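Local atomic coordinates of hypothetical protein TM1010 (Thermotoga maritima, PDB entry 2F4P), a protein that is of unknown function but belongs to the cupin superfamily of small beta-barrel proteins and pairs with a second copy of itself. Residues F46-Y51 against I118-Q123. Sequence-based numbering, arbitrary orientation.
Sequences FNTQVY and IGISTQ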
ATOM      1  N   PHE A  46      -2.706  13.829   1.198  1.00 41.08           N
ATOM      2  CA  PHE A  46      -1.808  12.848   0.590  1.00 38.34           C
ATOM      3  C   PHE A  46      -1.844  12.817  -0.942  1.00 38.28           C
ATOM      4  O   PHE A  46      -0.903  12.313  -1.565  1.00 37.63           O
ATOM      5  CB  PHE A  46      -2.100  11.441   1.168  1.00 38.16           C
ATOM      6  CG  PHE A  46      -1.849  11.337   2.650  1.00 35.10           C
ATOM      7  CD1 PHE A  46      -0.582  11.132   3.148  1.00 37.46           C
ATOM      8  CD2 PHE A  46      -2.891  11.485   3.548  1.00 40.56           C
ATOM      9  CE1 PHE A  46      -0.344  11.104   4.538  1.00 35.98           C
ATOM     10  CE2 PHE A  46      -2.667  11.430   4.913  1.00 45.90           C
ATOM     11  CZ  PHE A  46      -1.373  11.242   5.407  1.00 41.36           C
ATOM     12  N   ASN A  47      -2.897  13.359  -1.550  1.00 36.56           N
ATOM     13  CA  ASN A  47      -3.113  13.258  -3.019  1.00 36.96           C
ATOM     14  C   ASN A  47      -3.087  11.810  -3.522  1.00 36.43           C
ATOM     15  O   ASN A  47      -2.715  11.513  -4.671  1.00 36.99           O
ATOM     16  CB  ASN A  47      -2.108  14.140  -3.780  1.00 39.12           C
ATOM     17  CG  ASN A  47      -2.541  14.427  -5.190  1.00 38.73           C
ATOM     18  OD1 ASN A  47      -3.744  14.421  -5.505  1.00 34.85           O
ATOM     19  ND2 ASN A  47      -1.567  14.674  -6.066  1.00 40.37           N
ATOM     20  N   THR A  48      -3.524  10.911  -2.647  1.00 35.72           N
ATOM     21  CA  THR A  48      -3.414   9.471  -2.841  1.00 36.17           C
ATOM     22  C   THR A  48      -4.571   8.798  -2.102  1.00 37.94           C
ATOM     23  O   THR A  48      -4.894   9.184  -0.987  1.00 36.25           O
ATOM     24  CB  THR A  48      -2.098   8.970  -2.197  1.00 34.50           C
ATOM     25  OG1 THR A  48      -1.003   9.752  -2.663  1.00 37.19           O
ATOM     26  CG2 THR A  48      -1.828   7.512  -2.479  1.00 35.42           C
ATOM     27  N   GLN A  49      -5.205   7.802  -2.714  1.00 36.82           N
ATOM     28  CA  GLN A  49      -6.141   6.974  -1.992  1.00 34.97           C
ATOM     29  C   GLN A  49      -5.620   5.558  -1.964  1.00 36.53           C
ATOM     30  O   GLN A  49      -4.867   5.159  -2.845  1.00 36.28           O
ATOM     31  CB  GLN A  49      -7.501   7.048  -2.635  1.00 36.97           C
ATOM     32  CG  GLN A  49      -8.171   8.349  -2.381  1.00 38.09           C
ATOM     33  CD  GLN A  49      -9.526   8.408  -3.010  1.00 53.07           C
ATOM     34  OE1 GLN A  49      -9.723   7.938  -4.135  1.00 59.43           O
ATOM     35  NE2 GLN A  49     -10.483   8.983  -2.291  1.00 51.02           N
ATOM     36  N   VAL A  50      -5.977   4.827  -0.909  1.00 35.34           N
ATOM     37  CA  VAL A  50      -5.521   3.446  -0.713  1.00 36.25           C
ATOM     38  C   VAL A  50      -6.737   2.592  -0.302  1.00 37.46           C
ATOM     39  O   VAL A  50      -7.585   3.008   0.503  1.00 36.68           O
ATOM     40  CB  VAL A  50      -4.402   3.346   0.359  1.00 34.77           C
ATOM     41  CG1 VAL A  50      -3.856   1.934   0.448  1.00 37.77           C
ATOM     42  CG2 VAL A  50      -3.269   4.324   0.070  1.00 37.17           C
ATOM     43  N   TYR A  51      -6.823   1.407  -0.891  1.00 36.97           N
ATOM     44  CA  TYR A  51      -7.934   0.507  -0.613  0.50 36.83           C
ATOM     45  C   TYR A  51      -7.455  -0.924  -0.644  1.00 35.81           C
ATOM     46  O   TYR A  51      -6.376  -1.222  -1.138  1.00 36.07           O
ATOM     47  CB  TYR A  51      -9.086   0.730  -1.600  0.50 37.80           C
ATOM     48  CG  TYR A  51      -8.579   1.178  -2.931  0.50 38.27           C
ATOM     49  CD1 TYR A  51      -8.296   2.525  -3.177  0.50 32.59           C
ATOM     50  CD2 TYR A  51      -8.335   0.255  -3.933  0.50 41.60           C
ATOM     51  CE1 TYR A  51      -7.775   2.931  -4.385  0.50 34.03           C
ATOM     52  CE2 TYR A  51      -7.831   0.655  -5.155  0.50 43.43           C
ATOM     53  CZ  TYR A  51      -7.554   1.984  -5.376  0.50 39.17           C
ATOM     54  OH  TYR A  51      -7.052   2.329  -6.595  0.50 36.30           O
ATOM     55  N   ILE A 118      -3.989  -4.751  -2.270  1.00 38.22           N
ATOM     56  CA  ILE A 118      -4.020  -3.348  -1.931  1.00 36.79           C
ATOM     57  C   ILE A 118      -3.956  -2.573  -3.239  1.00 37.05           C
ATOM     58  O   ILE A 118      -3.242  -2.961  -4.178  1.00 36.68           O
ATOM     59  CB  ILE A 118      -2.834  -2.965  -1.002  1.00 39.52           C
ATOM     60  CG1 ILE A 118      -2.976  -3.669   0.365  1.00 34.38           C
ATOM     61  CG2 ILE A 118      -2.758  -1.441  -0.792  1.00 38.91           C
ATOM     62  CD1 ILE A 118      -1.675  -3.876   1.094  1.00 41.52           C
ATOM     63  N   GLY A 119      -4.757  -1.521  -3.346  1.00 34.94           N
ATOM     64  CA  GLY A 119      -4.669  -0.615  -4.488  1.00 35.47           C
ATOM     65  C   GLY A 119      -4.317   0.774  -4.017  1.00 36.32           C
ATOM     66  O   GLY A 119      -4.809   1.211  -2.969  1.00 37.09           O
ATOM     67  N   ILE A 120      -3.447   1.456  -4.771  1.00 36.05           N
ATOM     68  CA  ILE A 120      -3.064   2.827  -4.478  1.00 38.02           C
ATOM     69  C   ILE A 120      -3.419   3.661  -5.709  1.00 39.86           C
ATOM     70  O   ILE A 120      -2.871   3.415  -6.791  1.00 38.49           O
ATOM     71  CB  ILE A 120      -1.566   2.938  -4.194  1.00 37.34           C
ATOM     72  CG1 ILE A 120      -1.157   1.952  -3.107  1.00 40.58           C
ATOM     73  CG2 ILE A 120      -1.200   4.348  -3.779  1.00 38.85           C
ATOM     74  CD1 ILE A 120       0.318   1.789  -2.920  1.00 41.20           C
ATOM     75  N   SER A 121      -4.368   4.580  -5.564  1.00 38.00           N
ATOM     76  CA  SER A 121      -4.656   5.557  -6.617  1.00 36.99           C
ATOM     77  C   SER A 121      -3.738   6.771  -6.376  1.00 37.21           C
ATOM     78  O   SER A 121      -3.896   7.493  -5.398  1.00 36.24           O
ATOM     79  CB  SER A 121      -6.115   5.991  -6.595  1.00 38.66           C
ATOM     80  OG  SER A 121      -6.976   4.907  -6.799  1.00 42.54           O
ATOM     81  N   THR A 122      -2.804   6.983  -7.290  1.00 35.67           N
ATOM     82  CA  THR A 122      -1.816   8.029  -7.189  1.00 36.77           C
ATOM     83  C   THR A 122      -2.313   9.282  -7.895  1.00 35.80           C
ATOM     84  O   THR A 122      -3.142   9.207  -8.823  1.00 36.67           O
ATOM     85  CB  THR A 122      -0.492   7.553  -7.788  1.00 42.28           C
ATOM     86  OG1 THR A 122      -0.711   7.047  -9.122  1.00 43.00           O
ATOM     87  CG2 THR A 122       0.069   6.427  -6.934  1.00 37.38           C
ATOM     88  N   GLN A 123      -1.803  10.423  -7.463  1.00 35.58           N
ATOM     89  CA  GLN A 123      -2.068  11.712  -8.102  1.00 37.57           C
ATOM     90  C   GLN A 123      -3.554  11.918  -8.337  1.00 35.67           C
ATOM     91  O   GLN A 123      -3.990  12.226  -9.443  1.00 36.92           O
ATOM     92  CB  GLN A 123      -1.283  11.816  -9.405  1.00 37.31           C
ATOM     93  CG  GLN A 123       0.215  11.710  -9.181  1.00 40.62           C
ATOM     94  CD  GLN A 123       1.012  11.554 -10.465  1.00 43.30           C
ATOM     95  OE1 GLN A 123       1.873  12.385 -10.742  1.00 46.24           O
ATOM     96  NE2 GLN A 123       0.766  10.445 -11.237  1.00 39.61           N
TER
HETATM   97  O   HOH W   1      -0.019   9.884  -5.315  1.00 28.56           O
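In one of the two modelled conformers of Tyr51, the one described here, a chi1 of 31°, well short of a staggered value, turns CG to within 3.8 Å of Gly119 O. The ring lies across Gly119, whose O sits 3.5 Å above the ring plane over its centre and whose CA comes within 3.5 Å of Tyr51 CE2. Ser121 sets OG anti to its own carbonyl carbon (chi1 -61°), where it meets the phenol from the ring edge, in the ring plane: Tyr51 OH and Ser121 OG are hydrogen-bonded at 2.6 Å. The backbones of strands 49-55 and 115-121 run antiparallel here, with Gln49–Ser121 and Tyr51–Gly119 as hydrogen-bonded pairs and Val50–Ile120 as the non-hydrogen-bonded pair between them. Gly119 N to Tyr51 O, at 2.8 Å, is the straightest of the four backbone bonds (167°). On the sheet face bearing Val50 and Ile120, the contact is largely apolar. Val50 CG1 reaches Ile118 CG2 at 3.8 Å, while Thr48 and Ile120 lie side by side with their CG2 methyls tightly packed at 3.5 Å; Ile120 and Thr48 also pack against the second subunit, on its Ile120 and Thr122 respectively. Past the Gln49–Ser121 pair the segments remain side by side, and a water links them, donating to Thr48 OG1 and accepting from Gln123 N. Thr48 OG1 also donates to Phe46 O, from above its carbonyl plane. Gln70 NE2 gives the Tyr51 hydroxyl a second hydrogen-bonding partner. These two inner strands of the cupin sheet thus join a largely apolar face, packed on the second subunit, to a more polar one, where in this conformer Ser121 and Gln70 would hold the phenol beside a bound unknown ligand, consistent with a pocket wall.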